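PDB 4R4X: pngf-ii from Elizabethkingia meningoseptica, which probably hydrolyses the bond between asparagine and the N-linked glycan of glycoproteins, as a peptide:N-glycosidase related to PNGase F. Local coordinates for residues A[274-279]-A[285-290]; A[383-388]-A[398-403]; A[423-428]-A[454-459]; A[449-454]-A[499-504]; A[513-518]-A[528-533]. One frame throughout, in Å; residues are numbered along the deposited sequence.

Interaction 1: residues A[274-279]-A[285-290]; sequences PVYQNG and QGVALT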
# COMPACT_ATOMS: atom_id res chain seq x y z
N PRO A 274 -17.41 -20.01 19.74
CA PRO A 274 -18.25 -21.17 19.39
C PRO A 274 -17.42 -22.39 19.01
O PRO A 274 -16.41 -22.26 18.30
CB PRO A 274 -19.05 -20.69 18.18
CG PRO A 274 -18.99 -19.22 18.21
CD PRO A 274 -17.75 -18.82 18.95
N VAL A 275 -17.84 -23.57 19.48
CA VAL A 275 -17.16 -24.84 19.20
C VAL A 275 -17.60 -25.39 17.83
O VAL A 275 -18.79 -25.41 17.52
CB VAL A 275 -17.44 -25.89 20.32
CG1 VAL A 275 -16.86 -27.25 19.96
CG2 VAL A 275 -16.83 -25.45 21.64
N TYR A 276 -16.65 -25.78 16.99
CA TYR A 276 -16.94 -26.45 15.73
C TYR A 276 -16.52 -27.91 15.81
O TYR A 276 -15.42 -28.22 16.26
CB TYR A 276 -16.19 -25.78 14.54
CG TYR A 276 -16.42 -26.47 13.20
CD1 TYR A 276 -17.62 -26.33 12.51
CD2 TYR A 276 -15.44 -27.27 12.65
CE1 TYR A 276 -17.83 -26.97 11.29
CE2 TYR A 276 -15.63 -27.91 11.43
CZ TYR A 276 -16.83 -27.77 10.76
OH TYR A 276 -17.01 -28.41 9.57
N GLN A 277 -17.38 -28.81 15.37
CA GLN A 277 -17.09 -30.26 15.37
C GLN A 277 -17.61 -30.88 14.08
O GLN A 277 -18.66 -30.46 13.59
CB GLN A 277 -17.72 -30.92 16.60
CG GLN A 277 -17.04 -30.52 17.89
CD GLN A 277 -17.66 -31.11 19.15
OE1 GLN A 277 -17.06 -31.05 20.23
NE2 GLN A 277 -18.85 -31.63 19.03
N ASN A 278 -16.88 -31.84 13.50
CA ASN A 278 -17.28 -32.37 12.20
C ASN A 278 -17.24 -33.89 12.06
O ASN A 278 -17.29 -34.41 10.93
CB ASN A 278 -16.41 -31.76 11.09
CG ASN A 278 -14.99 -32.27 11.12
OD1 ASN A 278 -14.61 -33.10 11.96
ND2 ASN A 278 -14.18 -31.77 10.19
N GLY A 279 -17.14 -34.58 13.20
CA GLY A 279 -17.10 -36.05 13.22
C GLY A 279 -15.73 -36.66 13.46
O GLY A 279 -15.64 -37.86 13.68
N GLN A 285 -12.30 -24.14 17.55
CA GLN A 285 -12.87 -22.97 18.19
C GLN A 285 -12.90 -21.76 17.26
O GLN A 285 -11.87 -21.32 16.76
CB GLN A 285 -12.07 -22.61 19.44
CG GLN A 285 -11.87 -23.75 20.42
CD GLN A 285 -10.72 -24.67 20.06
OE1 GLN A 285 -9.66 -24.23 19.58
NE2 GLN A 285 -10.91 -25.96 20.31
N GLY A 286 -14.09 -21.21 17.05
CA GLY A 286 -14.25 -19.91 16.40
C GLY A 286 -13.88 -19.88 14.93
O GLY A 286 -13.53 -18.82 14.40
N VAL A 287 -13.99 -21.03 14.27
CA VAL A 287 -13.53 -21.17 12.89
C VAL A 287 -14.62 -20.96 11.85
O VAL A 287 -14.31 -20.84 10.66
CB VAL A 287 -12.84 -22.52 12.63
CG1 VAL A 287 -11.66 -22.66 13.55
CG2 VAL A 287 -13.81 -23.70 12.77
N ALA A 288 -15.88 -20.91 12.30
CA ALA A 288 -17.01 -20.79 11.40
C ALA A 288 -18.04 -19.77 11.87
O ALA A 288 -18.27 -19.60 13.06
CB ALA A 288 -17.70 -22.15 11.24
N LEU A 289 -18.66 -19.08 10.91
CA LEU A 289 -19.72 -18.16 11.21
C LEU A 289 -20.87 -18.95 11.87
O LEU A 289 -21.10 -20.11 11.52
CB LEU A 289 -20.18 -17.47 9.92
CG LEU A 289 -21.52 -16.76 9.79
CD1 LEU A 289 -21.47 -15.91 8.53
CD2 LEU A 289 -22.68 -17.73 9.73
N THR A 290 -21.51 -18.35 12.87
CA THR A 290 -22.77 -18.87 13.40
C THR A 290 -23.75 -17.68 13.48
O THR A 290 -23.38 -16.54 13.25
CB THR A 290 -22.59 -19.52 14.79
OG1 THR A 290 -22.53 -18.50 15.77
CG2 THR A 290 -21.35 -20.40 14.89

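Interaction 2: residues A[383-388]-A[398-403]; sequences FNTTNV and TMFNSD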
# COMPACT_ATOMS: atom_id res chain seq x y z
N PHE A 383 -15.64 -18.39 7.16
CA PHE A 383 -14.81 -19.27 7.97
C PHE A 383 -13.39 -18.75 8.05
O PHE A 383 -12.93 -17.97 7.22
CB PHE A 383 -14.81 -20.71 7.45
CG PHE A 383 -14.34 -20.87 6.04
CD1 PHE A 383 -13.02 -21.10 5.75
CD2 PHE A 383 -15.26 -20.89 4.99
CE1 PHE A 383 -12.59 -21.24 4.44
CE2 PHE A 383 -14.84 -21.06 3.68
CZ PHE A 383 -13.50 -21.22 3.41
N ASN A 384 -12.70 -19.22 9.08
CA ASN A 384 -11.27 -18.97 9.26
C ASN A 384 -10.72 -20.02 10.21
O ASN A 384 -11.04 -19.99 11.41
CB ASN A 384 -11.03 -17.58 9.81
CG ASN A 384 -9.58 -17.15 9.66
OD1 ASN A 384 -8.66 -17.97 9.61
ND2 ASN A 384 -9.38 -15.84 9.56
N THR A 385 -9.94 -20.95 9.68
CA THR A 385 -9.35 -21.99 10.49
C THR A 385 -8.00 -21.62 11.06
O THR A 385 -7.50 -22.33 11.90
CB THR A 385 -9.17 -23.32 9.72
OG1 THR A 385 -8.13 -23.20 8.74
CG2 THR A 385 -10.50 -23.74 9.05
N THR A 386 -7.42 -20.51 10.62
CA THR A 386 -6.10 -20.11 11.07
C THR A 386 -6.08 -19.81 12.58
O THR A 386 -6.78 -18.91 13.05
CB THR A 386 -5.60 -18.88 10.30
OG1 THR A 386 -5.64 -19.13 8.88
CG2 THR A 386 -4.16 -18.52 10.72
N ASN A 387 -5.25 -20.53 13.33
CA ASN A 387 -5.28 -20.35 14.78
C ASN A 387 -4.29 -19.29 15.27
O ASN A 387 -3.18 -19.56 15.79
CB ASN A 387 -5.20 -21.68 15.54
CG ASN A 387 -3.92 -22.43 15.28
OD1 ASN A 387 -3.37 -22.40 14.17
ND2 ASN A 387 -3.43 -23.11 16.31
N VAL A 388 -4.73 -18.05 15.07
CA VAL A 388 -4.02 -16.88 15.54
C VAL A 388 -3.86 -16.97 17.05
O VAL A 388 -2.88 -16.47 17.59
CB VAL A 388 -4.73 -15.60 15.10
CG1 VAL A 388 -4.49 -14.42 16.03
CG2 VAL A 388 -4.32 -15.26 13.66
N THR A 398 -6.68 -29.20 12.24
CA THR A 398 -6.52 -30.59 11.84
C THR A 398 -7.86 -31.24 11.44
O THR A 398 -7.98 -32.47 11.38
CB THR A 398 -5.91 -31.36 13.02
OG1 THR A 398 -6.74 -31.17 14.20
CG2 THR A 398 -4.54 -30.84 13.31
N MSE A 399 -8.85 -30.42 11.09
CA MSE A 399 -10.21 -30.93 10.86
C MSE A 399 -10.40 -31.63 9.54
O MSE A 399 -11.44 -32.23 9.30
CB MSE A 399 -11.24 -29.80 10.98
CG MSE A 399 -11.23 -28.74 9.89
SE MSE A 399 -9.91 -27.33 10.32
CE MSE A 399 -10.81 -26.49 11.85
N PHE A 400 -9.39 -31.58 8.68
CA PHE A 400 -9.57 -32.01 7.30
C PHE A 400 -9.33 -33.50 7.09
O PHE A 400 -9.48 -34.00 5.98
CB PHE A 400 -8.74 -31.12 6.39
CG PHE A 400 -9.26 -29.72 6.32
CD1 PHE A 400 -10.44 -29.45 5.64
CD2 PHE A 400 -8.60 -28.69 6.94
CE1 PHE A 400 -10.93 -28.17 5.59
CE2 PHE A 400 -9.08 -27.40 6.87
CZ PHE A 400 -10.26 -27.14 6.20
N ASN A 401 -9.05 -34.23 8.17
CA ASN A 401 -9.09 -35.69 8.06
C ASN A 401 -10.51 -36.27 8.01
O ASN A 401 -10.67 -37.46 7.77
CB ASN A 401 -8.25 -36.38 9.13
CG ASN A 401 -8.84 -36.28 10.53
OD1 ASN A 401 -8.73 -37.23 11.32
ND2 ASN A 401 -9.44 -35.16 10.84
N SER A 402 -11.54 -35.45 8.22
CA SER A 402 -12.92 -35.88 8.03
C SER A 402 -13.36 -35.39 6.67
O SER A 402 -13.05 -34.26 6.31
CB SER A 402 -13.86 -35.28 9.07
OG SER A 402 -15.21 -35.34 8.63
N ASP A 403 -14.12 -36.22 5.95
CA ASP A 403 -14.70 -35.80 4.67
C ASP A 403 -15.59 -34.54 4.81
O ASP A 403 -15.77 -33.83 3.83
CB ASP A 403 -15.51 -36.93 4.02
CG ASP A 403 -16.03 -36.56 2.63
OD1 ASP A 403 -15.23 -36.49 1.68
OD2 ASP A 403 -17.24 -36.29 2.49

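Interaction 3: residues A[423-428]-A[454-459]; sequences YITTGH and FTPWRT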
# COMPACT_ATOMS: atom_id res chain seq x y z
N TYR A 423 -10.47 -16.66 -0.88
CA TYR A 423 -10.03 -17.89 -0.24
C TYR A 423 -8.51 -17.90 -0.11
O TYR A 423 -7.79 -17.80 -1.12
CB TYR A 423 -10.48 -19.09 -1.06
CG TYR A 423 -10.12 -20.45 -0.50
CD1 TYR A 423 -10.73 -20.93 0.66
CD2 TYR A 423 -9.22 -21.29 -1.16
CE1 TYR A 423 -10.43 -22.20 1.16
CE2 TYR A 423 -8.94 -22.56 -0.68
CZ TYR A 423 -9.55 -23.01 0.48
OH TYR A 423 -9.25 -24.25 1.00
N ILE A 424 -8.05 -17.94 1.13
CA ILE A 424 -6.62 -18.02 1.46
C ILE A 424 -6.34 -19.38 2.05
O ILE A 424 -6.91 -19.73 3.07
CB ILE A 424 -6.19 -16.92 2.45
CG1 ILE A 424 -6.59 -15.56 1.91
CG2 ILE A 424 -4.68 -16.96 2.68
CD1 ILE A 424 -6.32 -14.41 2.87
N THR A 425 -5.45 -20.13 1.43
CA THR A 425 -5.12 -21.46 1.91
C THR A 425 -3.62 -21.71 1.96
O THR A 425 -2.91 -21.39 0.99
CB THR A 425 -5.79 -22.58 1.07
OG1 THR A 425 -5.40 -23.86 1.59
CG2 THR A 425 -5.41 -22.49 -0.44
N THR A 426 -3.18 -22.30 3.07
CA THR A 426 -1.82 -22.84 3.20
C THR A 426 -1.83 -24.17 3.94
O THR A 426 -2.60 -24.38 4.88
CB THR A 426 -0.84 -21.86 3.86
OG1 THR A 426 -1.26 -21.51 5.18
CG2 THR A 426 -0.70 -20.61 3.03
N GLY A 427 -0.96 -25.06 3.49
CA GLY A 427 -0.83 -26.39 4.01
C GLY A 427 0.41 -26.47 4.87
O GLY A 427 1.44 -25.85 4.57
N HIS A 428 0.29 -27.23 5.96
CA HIS A 428 1.35 -27.34 6.98
C HIS A 428 1.53 -28.77 7.47
O HIS A 428 0.66 -29.62 7.29
CB HIS A 428 1.01 -26.42 8.16
CG HIS A 428 0.83 -25.01 7.75
ND1 HIS A 428 1.88 -24.13 7.66
CD2 HIS A 428 -0.26 -24.35 7.28
CE1 HIS A 428 1.45 -22.97 7.19
NE2 HIS A 428 0.15 -23.08 6.95
N PHE A 454 -8.71 -27.08 -6.75
CA PHE A 454 -7.37 -26.69 -7.20
C PHE A 454 -6.33 -27.14 -6.20
O PHE A 454 -6.62 -27.32 -5.00
CB PHE A 454 -7.27 -25.18 -7.45
CG PHE A 454 -7.12 -24.34 -6.19
CD1 PHE A 454 -8.19 -24.17 -5.32
CD2 PHE A 454 -5.91 -23.68 -5.91
CE1 PHE A 454 -8.06 -23.39 -4.18
CE2 PHE A 454 -5.78 -22.87 -4.77
CZ PHE A 454 -6.85 -22.72 -3.91
N THR A 455 -5.12 -27.31 -6.69
CA THR A 455 -4.00 -27.72 -5.87
C THR A 455 -3.08 -26.52 -5.60
O THR A 455 -2.40 -26.04 -6.52
CB THR A 455 -3.24 -28.84 -6.58
OG1 THR A 455 -4.15 -29.94 -6.79
CG2 THR A 455 -2.07 -29.30 -5.73
N PRO A 456 -3.08 -26.02 -4.35
CA PRO A 456 -2.29 -24.83 -4.04
C PRO A 456 -0.82 -25.22 -3.93
O PRO A 456 -0.48 -26.15 -3.19
CB PRO A 456 -2.85 -24.36 -2.70
CG PRO A 456 -4.04 -25.20 -2.39
CD PRO A 456 -3.87 -26.45 -3.18
N TRP A 457 0.04 -24.54 -4.67
CA TRP A 457 1.43 -24.98 -4.80
C TRP A 457 2.31 -23.82 -5.27
O TRP A 457 1.92 -23.12 -6.18
CB TRP A 457 1.54 -26.15 -5.80
CG TRP A 457 2.83 -26.93 -5.68
CD1 TRP A 457 3.81 -27.04 -6.63
CD2 TRP A 457 3.29 -27.65 -4.54
NE1 TRP A 457 4.84 -27.83 -6.16
CE2 TRP A 457 4.55 -28.22 -4.88
CE3 TRP A 457 2.74 -27.93 -3.29
CZ2 TRP A 457 5.28 -28.99 -3.98
CZ3 TRP A 457 3.49 -28.70 -2.39
CH2 TRP A 457 4.74 -29.22 -2.75
N ARG A 458 3.45 -23.63 -4.61
CA ARG A 458 4.42 -22.57 -4.97
C ARG A 458 5.77 -23.23 -5.29
O ARG A 458 6.26 -24.00 -4.49
CB ARG A 458 4.66 -21.61 -3.80
CG ARG A 458 3.46 -20.74 -3.39
CD ARG A 458 3.35 -19.42 -4.09
NE ARG A 458 4.51 -18.53 -3.91
CZ ARG A 458 4.63 -17.58 -2.99
NH1 ARG A 458 3.68 -17.35 -2.10
NH2 ARG A 458 5.74 -16.87 -2.95
N THR A 459 6.34 -22.90 -6.44
CA THR A 459 7.61 -23.43 -6.92
C THR A 459 8.69 -22.35 -7.12
O THR A 459 9.75 -22.62 -7.73
CB THR A 459 7.37 -24.19 -8.25
OG1 THR A 459 6.64 -23.37 -9.17
CG2 THR A 459 6.56 -25.44 -7.99

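Interaction 4: residues A[449-454]-A[499-504]; sequences KLAHAF and INLGNL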
# COMPACT_ATOMS: atom_id res chain seq x y z
N LYS A 449 -22.75 -28.74 -3.98
CA LYS A 449 -22.18 -29.05 -5.29
C LYS A 449 -20.76 -28.49 -5.43
O LYS A 449 -20.50 -27.35 -5.04
CB LYS A 449 -23.06 -28.46 -6.39
CG LYS A 449 -22.50 -28.64 -7.79
CD LYS A 449 -23.50 -28.23 -8.87
CE LYS A 449 -22.94 -28.60 -10.23
NZ LYS A 449 -23.34 -27.60 -11.25
N LEU A 450 -19.87 -29.27 -6.04
CA LEU A 450 -18.48 -28.84 -6.24
C LEU A 450 -18.46 -27.63 -7.11
O LEU A 450 -19.00 -27.66 -8.22
CB LEU A 450 -17.67 -29.96 -6.92
CG LEU A 450 -16.19 -29.67 -7.20
CD1 LEU A 450 -15.43 -29.45 -5.92
CD2 LEU A 450 -15.59 -30.82 -8.00
N ALA A 451 -17.87 -26.55 -6.62
CA ALA A 451 -17.77 -25.32 -7.38
C ALA A 451 -16.35 -25.09 -7.97
O ALA A 451 -16.23 -24.52 -9.05
CB ALA A 451 -18.21 -24.15 -6.52
N HIS A 452 -15.31 -25.55 -7.27
CA HIS A 452 -13.94 -25.28 -7.65
C HIS A 452 -12.99 -26.24 -6.92
O HIS A 452 -13.10 -26.42 -5.68
CB HIS A 452 -13.60 -23.83 -7.29
CG HIS A 452 -12.28 -23.38 -7.78
ND1 HIS A 452 -12.03 -23.12 -9.10
CD2 HIS A 452 -11.12 -23.14 -7.12
CE1 HIS A 452 -10.76 -22.75 -9.24
NE2 HIS A 452 -10.19 -22.75 -8.05
N ALA A 453 -12.07 -26.83 -7.66
CA ALA A 453 -11.04 -27.69 -7.07
C ALA A 453 -9.69 -27.22 -7.62
O ALA A 453 -9.56 -26.93 -8.81
CB ALA A 453 -11.30 -29.13 -7.45
N PHE A 454 -8.71 -27.08 -6.75
CA PHE A 454 -7.37 -26.69 -7.20
C PHE A 454 -6.33 -27.14 -6.20
O PHE A 454 -6.62 -27.32 -5.00
CB PHE A 454 -7.27 -25.18 -7.45
CG PHE A 454 -7.12 -24.34 -6.19
CD1 PHE A 454 -8.19 -24.17 -5.32
CD2 PHE A 454 -5.91 -23.68 -5.91
CE1 PHE A 454 -8.06 -23.39 -4.18
CE2 PHE A 454 -5.78 -22.87 -4.77
CZ PHE A 454 -6.85 -22.72 -3.91
N ILE A 499 -12.65 -17.00 -6.00
CA ILE A 499 -13.36 -18.12 -6.63
C ILE A 499 -14.76 -17.65 -7.01
O ILE A 499 -15.56 -17.29 -6.14
CB ILE A 499 -13.45 -19.31 -5.68
CG1 ILE A 499 -12.03 -19.82 -5.38
CG2 ILE A 499 -14.34 -20.41 -6.24
CD1 ILE A 499 -11.96 -20.85 -4.29
N ASN A 500 -15.03 -17.67 -8.30
CA ASN A 500 -16.35 -17.24 -8.79
C ASN A 500 -17.43 -18.24 -8.37
O ASN A 500 -17.28 -19.44 -8.59
CB ASN A 500 -16.31 -17.07 -10.30
CG ASN A 500 -15.62 -15.78 -10.73
OD1 ASN A 500 -15.50 -14.84 -9.96
ND2 ASN A 500 -15.17 -15.73 -11.98
N LEU A 501 -18.48 -17.75 -7.74
CA LEU A 501 -19.60 -18.61 -7.30
C LEU A 501 -20.87 -18.41 -8.13
O LEU A 501 -21.87 -19.10 -7.89
CB LEU A 501 -19.90 -18.35 -5.83
CG LEU A 501 -18.77 -18.58 -4.85
CD1 LEU A 501 -19.26 -18.17 -3.48
CD2 LEU A 501 -18.33 -20.05 -4.87
N GLY A 502 -20.82 -17.49 -9.10
CA GLY A 502 -21.99 -17.09 -9.88
C GLY A 502 -22.85 -16.14 -9.05
O GLY A 502 -22.40 -15.61 -8.03
N ASN A 503 -24.10 -15.95 -9.45
CA ASN A 503 -25.04 -15.13 -8.69
C ASN A 503 -25.75 -15.99 -7.64
O ASN A 503 -26.07 -17.18 -7.88
CB ASN A 503 -26.07 -14.49 -9.64
CG ASN A 503 -25.42 -13.70 -10.77
OD1 ASN A 503 -24.37 -13.05 -10.61
ND2 ASN A 503 -26.04 -13.76 -11.93
N LEU A 504 -26.00 -15.42 -6.46
CA LEU A 504 -26.65 -16.14 -5.40
C LEU A 504 -27.99 -15.52 -5.08
O LEU A 504 -28.11 -14.30 -5.00
CB LEU A 504 -25.80 -16.16 -4.14
CG LEU A 504 -24.40 -16.79 -4.29
CD1 LEU A 504 -23.68 -16.64 -2.97
CD2 LEU A 504 -24.50 -18.24 -4.71

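Interaction 5: residues A[513-518]-A[528-533]; sequences VKIPQG and WNVSGV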
# COMPACT_ATOMS: atom_id res chain seq x y z
N VAL A 513 -15.52 -26.76 2.52
CA VAL A 513 -14.15 -27.03 2.05
C VAL A 513 -13.72 -28.40 2.49
O VAL A 513 -13.85 -28.73 3.66
CB VAL A 513 -13.14 -26.02 2.61
CG1 VAL A 513 -11.73 -26.29 2.06
CG2 VAL A 513 -13.59 -24.62 2.26
N LYS A 514 -13.21 -29.18 1.54
CA LYS A 514 -12.67 -30.51 1.80
C LYS A 514 -11.23 -30.53 1.28
O LYS A 514 -10.97 -30.01 0.20
CB LYS A 514 -13.46 -31.58 1.05
CG LYS A 514 -14.93 -31.72 1.44
CD LYS A 514 -15.55 -32.95 0.80
CE LYS A 514 -17.05 -33.00 1.01
NZ LYS A 514 -17.61 -34.19 0.33
N ILE A 515 -10.33 -31.13 2.06
CA ILE A 515 -8.90 -31.28 1.71
C ILE A 515 -8.46 -32.65 2.24
O ILE A 515 -8.75 -32.96 3.40
CB ILE A 515 -8.05 -30.19 2.42
CG1 ILE A 515 -8.58 -28.79 2.07
CG2 ILE A 515 -6.59 -30.28 2.05
CD1 ILE A 515 -7.95 -27.68 2.90
N PRO A 516 -7.77 -33.48 1.42
CA PRO A 516 -7.32 -34.81 1.88
C PRO A 516 -6.06 -34.68 2.74
O PRO A 516 -4.94 -34.94 2.29
CB PRO A 516 -7.06 -35.57 0.58
CG PRO A 516 -6.75 -34.52 -0.41
CD PRO A 516 -7.45 -33.27 0.01
N GLN A 517 -6.29 -34.27 3.99
CA GLN A 517 -5.23 -33.95 4.94
C GLN A 517 -4.37 -35.17 5.17
O GLN A 517 -4.88 -36.30 5.25
CB GLN A 517 -5.86 -33.52 6.25
CG GLN A 517 -4.91 -33.10 7.36
CD GLN A 517 -5.70 -32.56 8.53
OE1 GLN A 517 -6.15 -31.41 8.51
NE2 GLN A 517 -5.88 -33.39 9.56
N GLY A 518 -3.07 -34.96 5.26
CA GLY A 518 -2.13 -36.08 5.40
C GLY A 518 -2.17 -36.64 6.81
O GLY A 518 -2.58 -35.94 7.75
N TRP A 528 -4.33 -27.35 7.98
CA TRP A 528 -4.59 -26.40 6.88
C TRP A 528 -5.19 -25.10 7.41
O TRP A 528 -6.27 -25.11 8.00
CB TRP A 528 -5.49 -27.03 5.82
CG TRP A 528 -4.74 -28.04 5.02
CD1 TRP A 528 -4.42 -29.31 5.39
CD2 TRP A 528 -4.13 -27.82 3.75
NE1 TRP A 528 -3.66 -29.90 4.41
CE2 TRP A 528 -3.48 -29.01 3.39
CE3 TRP A 528 -4.10 -26.74 2.86
CZ2 TRP A 528 -2.80 -29.15 2.18
CZ3 TRP A 528 -3.41 -26.88 1.67
CH2 TRP A 528 -2.77 -28.06 1.34
N ASN A 529 -4.47 -23.99 7.21
CA ASN A 529 -4.93 -22.66 7.54
C ASN A 529 -5.71 -22.11 6.35
O ASN A 529 -5.11 -21.75 5.32
CB ASN A 529 -3.76 -21.73 7.83
CG ASN A 529 -3.08 -22.00 9.15
OD1 ASN A 529 -3.72 -22.24 10.17
ND2 ASN A 529 -1.77 -21.88 9.15
N VAL A 530 -7.04 -22.05 6.49
CA VAL A 530 -7.90 -21.61 5.40
C VAL A 530 -8.89 -20.55 5.89
O VAL A 530 -9.51 -20.67 6.97
CB VAL A 530 -8.62 -22.79 4.69
CG1 VAL A 530 -7.64 -23.90 4.33
CG2 VAL A 530 -9.72 -23.38 5.55
N SER A 531 -8.98 -19.47 5.13
CA SER A 531 -10.03 -18.48 5.36
C SER A 531 -10.83 -18.19 4.10
O SER A 531 -10.34 -18.27 2.96
CB SER A 531 -9.46 -17.20 5.97
OG SER A 531 -8.84 -16.42 5.00
N GLY A 532 -12.10 -17.86 4.34
CA GLY A 532 -13.05 -17.59 3.29
C GLY A 532 -13.93 -16.43 3.63
O GLY A 532 -14.56 -16.40 4.69
N VAL A 533 -13.92 -15.43 2.76
CA VAL A 533 -14.78 -14.29 2.88
C VAL A 533 -15.66 -14.25 1.63
O VAL A 533 -15.16 -14.31 0.51
CB VAL A 533 -13.96 -13.00 3.00
CG1 VAL A 533 -14.85 -11.79 3.02
CG2 VAL A 533 -13.13 -13.05 4.28

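Interaction 1: residues A[274-279]-A[285-290]
Gln285 brings its CA to 3.6 Å from Pro274 O and pairs with Val275 in antiparallel, non-hydrogen-bonded fashion, the two CA atoms 4.8 Å apart. The amide end of Gln285 turns to another partner: its OE1 takes a hydrogen bond from the backbone N of Asp395. At Gly286 the chain leaves the strand with a positive phi, a backbone shape that suits glycine, and its N donates to Pro274 O at 2.8 Å and 164°. The short strands 275-276 and 284-285 make a two-stranded antiparallel hairpin, and the loop that follows runs along strand 378-384. Val287 comes next and crosses the Tyr276 side chain at about a right angle, with CG2 resting 3.6 Å from Tyr276 CB. Val287 CG2 and Ala288 CB both approach the Tyr276 ring obliquely, Ala288 CB 4.4 Å from Tyr276 CD1. The ring extends away from its backbone N (chi1 178°), and its OH bonds to Gly405 O and Glu407 N. Last along the segment, Thr290 sets its methyl CG2 4.0 Å from Pro274 CB.

Interaction 2: residues A[383-388]-A[398-403]
Phe400 carries Met399 CG, of its own segment, over the centre of one ring face, 3.9 Å above the plane, while Thr385 CG2 of the other segment approaches the ring obliquely, 4.4 Å from Phe400 CZ. The contact packs the loop 398-403 against the end of strand 378-384, an edge strand of the beta-sandwich region that matches the PNGase F family. Met399 is selenomethionine, and its chain bends at both chi2 and chi3, which brings SE and CE against the Thr385 methyl, the two side chains crossing at a slant: CG2 lies 3.9 Å from SE and the same distance from CE. All three residues are buried. The hydroxyl of Thr385 serves the sheet instead, with OG1 hydrogen-bonded to Val530 N and Trp528 O, so the two branches of this threonine divide polar and apolar work. Val406, on strand 406-412 of the facing sheet, touches all three. At the end of strand 378-384, Asn384 forms an Asx turn in which its OD1 accepts from Thr386 N at 3.0 Å and 144°.

Interaction 3: residues A[423-428]-A[454-459]
Phe454 meets both Tyr423 and Thr425, and it does so with the far end of its ring. The contact joins two layers of the antiparallel beta-sandwich in the part matching the C-terminal PNGase F family: strand 416-428 belongs to the sheet that also holds strands 493-504, 527-537 and 378-384, and Phe454 ends strand 449-454 of the facing four-stranded one. From CB, Phe454 sets CG between its backbone N and carbonyl carbon (chi1 78°), and this swings the ring across to the other sheet. CE1 arrives first, 3.7 Å from Tyr423 CE2, and lies 3.9 Å from Tyr423 CD2. At the tip, CZ stands 3.9 Å from Tyr423 CE2 and 3.8 Å from Thr425 CG2. Tyr423 CE2 and CD2 lie near the plane of the Phe454 ring, at its edge, and CZ in turn lies in the Tyr423 plane.

The methyl of Thr425 is shared, because Pro456 CG comes in at about a right angle to the threonine side chain. Thr425 is turned with OG1 anti to the backbone N (chi1 179°), and OG1 bonds to Asn442 OD1, which also takes the Tyr423 OH. One amide oxygen thus ties down both polar tips beside an apolar patch, where Thr425 CG2 sits 3.6 Å from Pro456 CG.

Interaction 4: residues A[449-454]-A[499-504]
Strand 449-454 and residues 499-504, on strand 493-504, face each other without a hydrogen bond, the CA atoms of Ala451 and Leu501 being 7.0 Å apart and those of His452 and Ile499 7.3 Å. They belong to the two opposed sheets of a beta-sandwich: 449-454 is an outer strand of the four-stranded sheet, and 493-504 lies beside strand 416-428 in the other. Ala451 and His452 both pair with Ile444 in a classic beta bulge, and both of their CB atoms point toward the other segment. His452 and Ile499 carry most of the contact. With CG anti to the backbone N (chi1 -173°), the imidazole crosses the isoleucine at a slant: Ile499 CG2 meets its base, 3.7 Å from His452 CB and 3.9 Å from His452 CG, and CD1 approaches the ring obliquely, 3.7 Å from His452 CD2. Ile499 also packs on Ile444, so the isoleucine side chain reaches two strands of the facing sheet. At the more exposed end, Ala451 CB meets the branch of Leu501 at CD2, 4.4 Å away.

Interaction 5: residues A[513-518]-A[528-533]
Here the segment leaving strand 507-514 of the four-stranded sheet lies over strand 527-537 of the sheet opposite, a contact between the two layers of the sandwich. Ile515 packs over one face of the Trp528 indole. Its CG2 makes a CH-pi contact, 3.7 Å from the centroid of the five-membered ring and 14° off the normal. The nearest indole atom to that methyl is CE2, at 3.6 Å. With CG2 anti to the backbone N and CG1 anti to the carbonyl carbon (chi1 -56°), the two branches spread apart, and CD1 carries on toward the strand, 3.9 Å from Trp528 CB and 4.1 Å from Val530 CG1.

Gln517 approaches the same indole from its edge. Its extended chain slides past the tryptophan in the opposite direction, and the amide lies almost coplanar with the ring, the planes 2° apart, with OE1 4.1 Å from Trp528 CD1. The amide's bonds lie elsewhere: NE2 donates to Thr398 O and OE1 accepts from Phe400 N, which fixes its rotation. The indole NE1 is hydrogen-bonded to Asp435 OD2, so the ring is held by its polar edge as well as by the isoleucine on its face. Between Ile515 and Gln517 the chain bends at Pro516 in an inverse gamma turn. In this way the loop leaving strand 507-514 closes over strand 527-537 in the antiparallel beta-sandwich, the fold of the PNGase F family.

How the interactions relate
Along the chain, interaction 1 comes first and closes the short hairpin of 275-276 and 284-285. Interaction 2 then closes the loop from 388 to 398, and the two touch through a bond from Asn384 N to Val287 O. Interaction 3 closes the chain between 428 and 454, interaction 4 that between 454 and 499; they cross and share Phe454, binding strand 449-454 to neighbouring strands 416-428 and 493-504. Interaction 5 is the last, closing the loop between 518 and 528. Its strand 527-537 sits between 416-428 and 378-384, so interactions 2, 3 and 5 lie on three neighbouring strands, joined by Thr385 OG1 to Val530 N and Ile424 O to Ser531 N.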